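Local coordinates for hypothetical protein (Parabacteroides merdae, PDB 4OO3) that is of unknown function but is probably an NAD(P)-dependent oxidoreductase, pairing a Rossmann-fold nucleotide-binding domain with a second, mixed-sheet domain, at residues R55-G58 / F59-R62; H21-A24 / A25-Q28; V393-E396 / A397-Q401; D147-T150 / E151-E154. All blocks are in the same frame, centred on the assembly; numbering follows the deposited sequence. Where two conformers were deposited one is given.

Interaction 1: R55-G58 / F59-R62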
loop_
_atom_site.group_PDB
_atom_site.type_symbol
_atom_site.label_atom_id
_atom_site.label_comp_id
_atom_site.label_asym_id
_atom_site.label_seq_id
_atom_site.Cartn_x
_atom_site.Cartn_y
_atom_site.Cartn_z
ATOM N N ARG A 55 17.355 8.988 -9.419
ATOM C CA ARG A 55 16.234 8.303 -10.047
ATOM C C ARG A 55 15.558 9.188 -11.075
ATOM O O ARG A 55 15.255 8.741 -12.179
ATOM C CB ARG A 55 15.216 7.866 -9.003
ATOM C CG ARG A 55 15.715 6.755 -8.101
ATOM C CD ARG A 55 14.836 6.587 -6.881
ATOM N NE ARG A 55 15.496 5.722 -5.909
ATOM C CZ ARG A 55 15.621 5.967 -4.606
ATOM N NH1 ARG A 55 15.091 7.050 -4.037
ATOM N NH2 ARG A 55 16.269 5.090 -3.852
ATOM N N ILE A 56 15.335 10.449 -10.714
ATOM C CA ILE A 56 14.728 11.412 -11.638
ATOM C C ILE A 56 15.576 11.597 -12.894
ATOM O O ILE A 56 15.045 11.651 -14.002
ATOM C CB ILE A 56 14.547 12.807 -11.011
ATOM C CG1 ILE A 56 13.674 12.746 -9.750
ATOM C CG2 ILE A 56 13.944 13.762 -12.038
ATOM C CD1 ILE A 56 12.276 12.196 -9.960
ATOM N N GLN A 57 16.887 11.720 -12.714
ATOM C CA GLN A 57 17.774 11.958 -13.838
ATOM C C GLN A 57 17.870 10.716 -14.729
ATOM O O GLN A 57 18.055 10.842 -15.943
ATOM C CB GLN A 57 19.157 12.405 -13.357
ATOM C CG GLN A 57 20.090 12.872 -14.470
ATOM C CD GLN A 57 19.589 14.112 -15.203
ATOM O OE1 GLN A 57 18.668 14.795 -14.747
ATOM N NE2 GLN A 57 20.202 14.411 -16.342
ATOM N N GLY A 58 17.741 9.529 -14.130
ATOM C CA GLY A 58 17.601 8.286 -14.894
ATOM C C GLY A 58 16.375 8.298 -15.799
ATOM O O GLY A 58 16.439 7.866 -16.954
ATOM N N PHE A 59 15.257 8.807 -15.285
ATOM C CA PHE A 59 14.065 8.990 -16.111
ATOM C C PHE A 59 14.318 9.983 -17.258
ATOM O O PHE A 59 13.830 9.788 -18.367
ATOM C CB PHE A 59 12.864 9.468 -15.276
ATOM C CG PHE A 59 12.503 8.572 -14.109
ATOM C CD1 PHE A 59 12.792 7.204 -14.113
ATOM C CD2 PHE A 59 11.829 9.100 -13.014
ATOM C CE1 PHE A 59 12.441 6.401 -13.035
ATOM C CE2 PHE A 59 11.471 8.300 -11.943
ATOM C CZ PHE A 59 11.773 6.949 -11.953
ATOM N N ASN A 60 15.074 11.043 -16.985
ATOM C CA ASN A 60 15.373 12.072 -17.994
ATOM C C ASN A 60 16.337 11.608 -19.089
ATOM O O ASN A 60 16.375 12.201 -20.159
ATOM C CB ASN A 60 15.981 13.329 -17.344
ATOM C CG ASN A 60 14.971 14.169 -16.581
ATOM O OD1 ASN A 60 13.768 13.898 -16.566
ATOM N ND2 ASN A 60 15.473 15.215 -15.935
ATOM N N THR A 61 17.129 10.578 -18.812
ATOM C CA THR A 61 18.182 10.130 -19.735
ATOM C C THR A 61 17.907 8.753 -20.342
ATOM O O THR A 61 18.761 8.206 -21.034
ATOM C CB THR A 61 19.544 10.061 -19.012
ATOM O OG1 THR A 61 19.408 9.274 -17.821
ATOM C CG2 THR A 61 20.014 11.450 -18.638
ATOM N N ARG A 62 16.729 8.188 -20.084
ATOM C CA ARG A 62 16.416 6.845 -20.568
ATOM C C ARG A 62 16.097 6.871 -22.058
ATOM O O ARG A 62 15.707 7.903 -22.597
ATOM C CB ARG A 62 15.246 6.237 -19.788
ATOM C CG ARG A 62 13.877 6.701 -20.252
ATOM C CD ARG A 62 12.773 6.235 -19.318
ATOM N NE ARG A 62 11.526 6.942 -19.621
ATOM C CZ ARG A 62 10.583 7.255 -18.738
ATOM N NH1 ARG A 62 10.707 6.925 -17.458
ATOM N NH2 ARG A 62 9.501 7.910 -19.143
#
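The carbonyl oxygen of Arg55 meets Phe59 twice: it accepts the Phe59 N-H at 3.1 Å between N and O, and it sits over the centre of the Phe59 ring, 3.3 Å above the plane. The ring reaches this place because its CG lies anti to the carbonyl carbon (chi1 -56°), which folds it back along the preceding turn. Ile56 follows, its carbonyl oxygen bonded to Asn60 N at 3.0 Å, while its CD1 approaches Phe59 CD2 at 4.4 Å, a loose apolar contact. These are the last turns of helix 47-61, the connection between strands 38-43 and 70-75 in a beta-alpha-beta unit of the Rossmann fold; Arg55, Ile56 and Phe59 all pack on Ala25 of helix 22-26. Gln57 bends at chi2, and its OE1 receives only a weak bond from Asn60 ND2, at 3.4 Å, the two amide planes standing 80° apart. The firmer partners of the Asn60 amide are Thr67 and Trp69. The carbonyl oxygen of Gln57 takes the Thr61 hydroxyl, OG1 to O 2.8 Å, together with a weak bond from Thr61 N. At Gly58, the carbonyl oxygen also receives a weak bond from Thr61 N, 3.4 Å away.

Interaction 2: H21-A24 / A25-Q28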
loop_
_atom_site.group_PDB
_atom_site.type_symbol
_atom_site.label_atom_id
_atom_site.label_comp_id
_atom_site.label_asym_id
_atom_site.label_seq_id
_atom_site.Cartn_x
_atom_site.Cartn_y
_atom_site.Cartn_z
ATOM N N HIS A 21 12.220 7.298 -0.303
ATOM C CA HIS A 21 11.810 6.020 -0.881
ATOM C C HIS A 21 11.658 6.204 -2.401
ATOM O O HIS A 21 11.426 7.318 -2.867
ATOM C CB HIS A 21 10.487 5.566 -0.249
ATOM C CG HIS A 21 10.114 4.153 -0.575
ATOM N ND1 HIS A 21 9.304 3.823 -1.639
ATOM C CD2 HIS A 21 10.450 2.981 0.014
ATOM C CE1 HIS A 21 9.155 2.514 -1.694
ATOM N NE2 HIS A 21 9.844 1.979 -0.704
ATOM N N PHE A 22 11.788 5.116 -3.160
ATOM C CA PHE A 22 11.643 5.102 -4.631
ATOM C C PHE A 22 10.324 5.711 -5.110
ATOM O O PHE A 22 10.249 6.316 -6.179
ATOM C CB PHE A 22 11.769 3.642 -5.126
ATOM C CG PHE A 22 11.453 3.433 -6.593
ATOM C CD1 PHE A 22 11.982 4.263 -7.571
ATOM C CD2 PHE A 22 10.665 2.360 -6.993
ATOM C CE1 PHE A 22 11.707 4.055 -8.912
ATOM C CE2 PHE A 22 10.388 2.140 -8.332
ATOM C CZ PHE A 22 10.910 2.991 -9.293
ATOM N N HIS A 23 9.266 5.529 -4.322
ATOM C CA HIS A 23 7.926 6.013 -4.702
ATOM C C HIS A 23 7.838 7.530 -4.857
ATOM O O HIS A 23 7.049 8.018 -5.664
ATOM C CB HIS A 23 6.855 5.526 -3.727
ATOM C CG HIS A 23 6.623 4.051 -3.780
ATOM N ND1 HIS A 23 5.868 3.382 -2.844
ATOM C CD2 HIS A 23 7.069 3.111 -4.646
ATOM C CE1 HIS A 23 5.846 2.095 -3.136
ATOM N NE2 HIS A 23 6.565 1.906 -4.227
ATOM N N ALA A 24 8.655 8.271 -4.113
ATOM C CA ALA A 24 8.769 9.708 -4.336
ATOM C C ALA A 24 9.127 10.004 -5.798
ATOM O O ALA A 24 8.595 10.939 -6.398
ATOM C CB ALA A 24 9.806 10.318 -3.403
ATOM N N ALA A 25 10.020 9.203 -6.370
ATOM C CA ALA A 25 10.409 9.369 -7.771
ATOM C C ALA A 25 9.414 8.726 -8.726
ATOM O O ALA A 25 9.167 9.249 -9.802
ATOM C CB ALA A 25 11.803 8.807 -8.010
ATOM N N LEU A 26 8.832 7.598 -8.332
ATOM C CA LEU A 26 7.942 6.846 -9.217
ATOM C C LEU A 26 6.778 7.695 -9.711
ATOM O O LEU A 26 6.268 7.472 -10.802
ATOM C CB LEU A 26 7.415 5.594 -8.510
ATOM C CG LEU A 26 6.741 4.506 -9.348
ATOM C CD1 LEU A 26 7.563 4.180 -10.588
ATOM C CD2 LEU A 26 6.529 3.256 -8.505
ATOM N N VAL A 27 6.364 8.671 -8.909
ATOM C CA VAL A 27 5.337 9.626 -9.324
ATOM C C VAL A 27 5.714 10.314 -10.634
ATOM O O VAL A 27 4.847 10.627 -11.450
ATOM C CB VAL A 27 5.101 10.703 -8.235
ATOM C CG1 VAL A 27 4.234 11.842 -8.757
ATOM C CG2 VAL A 27 4.462 10.079 -6.999
ATOM N N GLN A 28 7.012 10.545 -10.820
ATOM C CA GLN A 28 7.538 11.254 -11.981
ATOM C C GLN A 28 8.093 10.324 -13.064
ATOM O O GLN A 28 8.746 10.784 -14.004
ATOM C CB GLN A 28 8.634 12.215 -11.524
ATOM C CG GLN A 28 8.145 13.313 -10.604
ATOM C CD GLN A 28 9.265 14.242 -10.196
ATOM O OE1 GLN A 28 9.982 14.786 -11.046
ATOM N NE2 GLN A 28 9.441 14.418 -8.895
#
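Phe22 O takes two backbone donors of the next turn, a regular helical bond from Leu26 N at 2.9 Å and a weak one from Ala25 N. His23 O receives Val27 N across 3.4 Å, also weakly. At the start of the helix the N-cap residue His21 uses its ring nitrogen: ND1 accepts from His23 N at 3.2 Å with an N-H...N angle of 170°, although the donor lies 27° out of the imidazole plane. The same turn puts His21 CE1 over the centre of the His23 ring, 3.4 Å above it. Both nitrogens of that second ring are satisfied, ND1 by Asp118 and NE2 by His395. Helix 22-26 is the short crossover after strand 14-17 in the first beta-alpha-beta unit of the Rossmann fold. Along its side Leu26 lays CD2 beside the His23 ring, 3.9 Å from His23 CD2; CG anti to the backbone N (chi1 -166°) turns the branch back to it. In the modelled conformer of Phe22, one of two, that ring also lies near the leucine methyls. With an alanine here, the His23 ring would probably lose its methyl partner and a gap would open towards Phe399, which packs on the same leucine.

Interaction 3: V393-E396 / A397-Q401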
loop_
_atom_site.group_PDB
_atom_site.type_symbol
_atom_site.label_atom_id
_atom_site.label_comp_id
_atom_site.label_asym_id
_atom_site.label_seq_id
_atom_site.Cartn_x
_atom_site.Cartn_y
_atom_site.Cartn_z
ATOM N N VAL A 393 0.347 -6.341 -15.384
ATOM C CA VAL A 393 0.986 -5.083 -15.747
ATOM C C VAL A 393 2.097 -4.659 -14.797
ATOM O O VAL A 393 2.903 -3.807 -15.157
ATOM C CB VAL A 393 -0.041 -3.932 -15.876
ATOM C CG1 VAL A 393 -0.943 -4.161 -17.085
ATOM C CG2 VAL A 393 -0.865 -3.759 -14.601
ATOM N N GLY A 394 2.131 -5.229 -13.592
ATOM C CA GLY A 394 3.233 -4.984 -12.650
ATOM C C GLY A 394 3.038 -3.792 -11.728
ATOM O O GLY A 394 2.143 -2.957 -11.926
ATOM N N HIS A 395 3.903 -3.701 -10.724
ATOM C CA HIS A 395 3.767 -2.697 -9.662
ATOM C C HIS A 395 3.784 -1.234 -10.123
ATOM O O HIS A 395 2.963 -0.426 -9.682
ATOM C CB HIS A 395 4.866 -2.881 -8.617
ATOM C CG HIS A 395 4.821 -1.853 -7.536
ATOM N ND1 HIS A 395 3.789 -1.780 -6.629
ATOM C CD2 HIS A 395 5.653 -0.827 -7.245
ATOM C CE1 HIS A 395 3.993 -0.765 -5.813
ATOM N NE2 HIS A 395 5.122 -0.175 -6.159
ATOM N N GLU A 396 4.732 -0.887 -10.985
ATOM C CA GLU A 396 4.873 0.495 -11.429
ATOM C C GLU A 396 3.635 0.978 -12.176
ATOM O O GLU A 396 3.187 2.103 -11.966
ATOM C CB GLU A 396 6.120 0.657 -12.289
ATOM C CG GLU A 396 7.392 0.418 -11.497
ATOM C CD GLU A 396 8.637 0.806 -12.254
ATOM O OE1 GLU A 396 8.570 0.962 -13.487
ATOM O OE2 GLU A 396 9.688 0.950 -11.601
ATOM N N ALA A 397 3.077 0.120 -13.022
ATOM C CA ALA A 397 1.814 0.413 -13.698
ATOM C C ALA A 397 0.677 0.593 -12.690
ATOM O O ALA A 397 -0.169 1.466 -12.863
ATOM C CB ALA A 397 1.473 -0.694 -14.683
ATOM N N HIS A 398 0.670 -0.217 -11.631
ATOM C CA HIS A 398 -0.333 -0.058 -10.571
ATOM C C HIS A 398 -0.194 1.297 -9.886
ATOM O O HIS A 398 -1.192 1.922 -9.535
ATOM C CB HIS A 398 -0.251 -1.165 -9.510
ATOM C CG HIS A 398 -0.480 -2.539 -10.050
ATOM N ND1 HIS A 398 0.188 -3.647 -9.573
ATOM C CD2 HIS A 398 -1.293 -2.985 -11.037
ATOM C CE1 HIS A 398 -0.202 -4.716 -10.243
ATOM N NE2 HIS A 398 -1.103 -4.343 -11.135
ATOM N N PHE A 399 1.050 1.724 -9.684
ATOM C CA PHE A 399 1.352 2.997 -9.031
ATOM C C PHE A 399 0.941 4.172 -9.920
ATOM O O PHE A 399 0.378 5.157 -9.439
ATOM C CB PHE A 399 2.848 3.055 -8.718
ATOM C CG PHE A 399 3.248 4.178 -7.804
ATOM C CD1 PHE A 399 3.468 5.453 -8.303
ATOM C CD2 PHE A 399 3.451 3.944 -6.451
ATOM C CE1 PHE A 399 3.851 6.484 -7.464
ATOM C CE2 PHE A 399 3.833 4.974 -5.608
ATOM C CZ PHE A 399 4.036 6.244 -6.116
ATOM N N GLY A 400 1.235 4.062 -11.215
ATOM C CA GLY A 400 0.847 5.070 -12.200
ATOM C C GLY A 400 -0.655 5.274 -12.286
ATOM O O GLY A 400 -1.115 6.399 -12.460
ATOM N N GLN A 401 -1.420 4.192 -12.147
ATOM C CA GLN A 401 -2.875 4.282 -12.183
ATOM C C GLN A 401 -3.395 5.112 -11.012
ATOM O O GLN A 401 -4.317 5.907 -11.180
ATOM C CB GLN A 401 -3.516 2.893 -12.151
ATOM C CG GLN A 401 -3.400 2.114 -13.443
ATOM C CD GLN A 401 -3.918 0.691 -13.299
ATOM O OE1 GLN A 401 -5.074 0.479 -12.917
ATOM N NE2 GLN A 401 -3.067 -0.294 -13.600
HETATM O O HOH W 1 4.677 -2.238 -14.067
HETATM O O HOH W 2 1.357 -3.296 -7.251
#
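Gly394 O lies over the centre of the His398 ring, 3.1 Å above its plane, so the imidazole lies flat over the carbonyl oxygen of the N-cap residue. That oxygen also accepts the His398 backbone N-H, at 3.1 Å from N and in the carbonyl plane; the ring's own ND1 is equally near but badly angled for a bond. With CG anti to the carbonyl carbon (chi1 -61°), the ring is carried back over Gly394. Val393 reaches it obliquely through CG2, 3.5 Å from His398 NE2, while Val393 CB meets Ala397 CB at 3.8 Å. The rings of His395 and His398 are joined by one water, which is 2.9 Å from His395 ND1 and 2.6 Å from His398 ND1, at the edge of the His398 ring and in its plane. Phe399 swings the opposite way from its backbone N (chi1 -168°), and its ring meets that of His23. Glu396 runs out in an extended chain to a salt bridge with Lys29. A second water accepts from Ala397 N and donates to Val393 O, at 2.6 Å, bridging the backbone just before the helix to its first turn. Gly394 has phi 89°, a value that disfavours residues bearing a CB, and the whole forms the N-terminal turn of helix 395-412, with a glycine at the N-cap, facing helix 22-26 of the Rossmann domain.

Interaction 4: D147-T150 / E151-E154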
loop_
_atom_site.group_PDB
_atom_site.type_symbol
_atom_site.label_atom_id
_atom_site.label_comp_id
_atom_site.label_asym_id
_atom_site.label_seq_id
_atom_site.Cartn_x
_atom_site.Cartn_y
_atom_site.Cartn_z
ATOM N N ASP A 147 -3.622 8.869 -0.172
ATOM C CA ASP A 147 -2.508 7.928 -0.152
ATOM C C ASP A 147 -2.528 6.975 -1.351
ATOM O O ASP A 147 -3.394 7.057 -2.209
ATOM C CB ASP A 147 -2.367 7.205 1.208
ATOM C CG ASP A 147 -3.549 6.313 1.560
ATOM O OD1 ASP A 147 -4.459 6.090 0.729
ATOM O OD2 ASP A 147 -3.539 5.815 2.707
ATOM N N ILE A 148 -1.541 6.093 -1.410
ATOM C CA ILE A 148 -1.270 5.311 -2.598
ATOM C C ILE A 148 -1.513 3.820 -2.344
ATOM O O ILE A 148 -0.612 3.100 -1.902
ATOM C CB ILE A 148 0.176 5.574 -3.067
ATOM C CG1 ILE A 148 0.364 7.080 -3.306
ATOM C CG2 ILE A 148 0.479 4.777 -4.332
ATOM C CD1 ILE A 148 1.802 7.523 -3.475
HETATM N N MSE A 149 -2.744 3.381 -2.621
HETATM C CA MSE A 149 -3.151 1.983 -2.489
HETATM C C MSE A 149 -3.034 1.300 -3.838
HETATM O O MSE A 149 -3.999 1.201 -4.591
HETATM C CB MSE A 149 -4.593 1.899 -1.973
HETATM C CG MSE A 149 -4.774 2.554 -0.609
HETATM SE SE MSE A 149 -3.859 1.493 0.771
HETATM C CE MSE A 149 -2.311 2.642 1.105
ATOM N N THR A 150 -1.842 0.804 -4.138
ATOM C CA THR A 150 -1.558 0.187 -5.434
ATOM C C THR A 150 -2.285 -1.147 -5.694
ATOM O O THR A 150 -2.633 -1.453 -6.833
ATOM C CB THR A 150 -0.045 -0.040 -5.587
ATOM O OG1 THR A 150 0.462 -0.689 -4.413
ATOM C CG2 THR A 150 0.679 1.285 -5.770
ATOM N N GLU A 151 -2.533 -1.918 -4.640
ATOM C CA GLU A 151 -3.006 -3.300 -4.785
ATOM C C GLU A 151 -4.451 -3.395 -5.247
ATOM O O GLU A 151 -4.898 -4.459 -5.680
ATOM C CB GLU A 151 -2.819 -4.069 -3.473
ATOM C CG GLU A 151 -1.385 -4.048 -2.971
ATOM C CD GLU A 151 -0.389 -4.368 -4.075
ATOM O OE1 GLU A 151 -0.467 -5.493 -4.626
ATOM O OE2 GLU A 151 0.449 -3.494 -4.402
ATOM N N ARG A 152 -5.172 -2.281 -5.164
ATOM C CA ARG A 152 -6.495 -2.170 -5.757
ATOM C C ARG A 152 -6.482 -2.388 -7.265
ATOM O O ARG A 152 -7.500 -2.746 -7.856
ATOM C CB ARG A 152 -7.046 -0.778 -5.510
ATOM C CG ARG A 152 -7.282 -0.449 -4.058
ATOM C CD ARG A 152 -7.886 0.931 -3.968
ATOM N NE ARG A 152 -8.113 1.342 -2.593
ATOM C CZ ARG A 152 -8.569 2.536 -2.250
ATOM N NH1 ARG A 152 -8.824 3.444 -3.182
ATOM N NH2 ARG A 152 -8.760 2.830 -0.971
ATOM N N ASN A 153 -5.339 -2.120 -7.888
ATOM C CA ASN A 153 -5.217 -2.156 -9.337
ATOM C C ASN A 153 -4.664 -3.472 -9.852
ATOM O O ASN A 153 -4.633 -3.696 -11.056
ATOM C CB ASN A 153 -4.332 -1.004 -9.787
ATOM C CG ASN A 153 -4.917 0.347 -9.414
ATOM O OD1 ASN A 153 -6.123 0.553 -9.507
ATOM N ND2 ASN A 153 -4.070 1.273 -8.993
ATOM N N GLU A 154 -4.238 -4.337 -8.934
ATOM C CA GLU A 154 -3.698 -5.636 -9.283
ATOM C C GLU A 154 -4.841 -6.576 -9.679
ATOM O O GLU A 154 -5.909 -6.574 -9.064
ATOM C CB GLU A 154 -2.875 -6.185 -8.117
ATOM C CG GLU A 154 -2.198 -7.514 -8.390
ATOM C CD GLU A 154 -3.152 -8.681 -8.243
ATOM O OE1 GLU A 154 -3.947 -8.674 -7.273
ATOM O OE2 GLU A 154 -3.122 -9.592 -9.109
#
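One face of the Arg152 guanidinium is occupied by selenomethionine Met149, whose CB stands 3.6 Å from Arg152 NE. The two side chains meet at a slant, with Met149 CG also 4.0 Å from Arg152 NH2. The outer nitrogens of this flat group have salt-bridge partners, NH2 with Asp225 and NH1 with Glu419, so the arginine is held by charge at its end and by apolar contact over its face. The carboxylate of Glu151 is met on its anti side: Thr150 OG1 donates to OE2 at 2.8 Å, 22° out of the carboxylate plane. A bend at chi2 (-47°) curls the Glu151 chain back so that it runs alongside the threonine. A leucine in place of Glu151 would probably leave the buried Thr150 hydroxyl without this acceptor and freer to turn. Thr150 O accepts from Asn153 N at 3.0 Å, with the donor above the carbonyl plane, closing a tight turn; the Asn153 amide has its partner in His398 O. Glu154, the N-cap of the next helix, directs its carboxylate to Thr156 and to the backbone of Thr157. The turn thus links strand 145-147, the edge strand of the parallel sheet, to helix 155-164, packing Met149 and Thr150 on helix 220-231, while Asn153 and Glu154 touch helix 395-412.

Interactions 1 and 2 both lie on crossover helices of the Rossmann domain and touch through Ala25, which packs on Arg55 and Phe59. Interaction 2 is the buried one; interaction 1, farthest from the chain centre, has exposed residues and adds side-chain polar bonds of Asn60 and Thr61. Interaction 2 also faces interaction 3, where His23 meets His395 and Phe399, so aromatic and imidazole rings meet between the two helices, beside Leu26 and Glu396. Interactions 3 and 4 adjoin, with Phe399 also resting on Ile148. Closest to the chain centre, interaction 4 is an irregular turn, unlike the three helical contacts, and its charged side chains find their salt-bridge partners outside it, on helices 220-231 and 419-439.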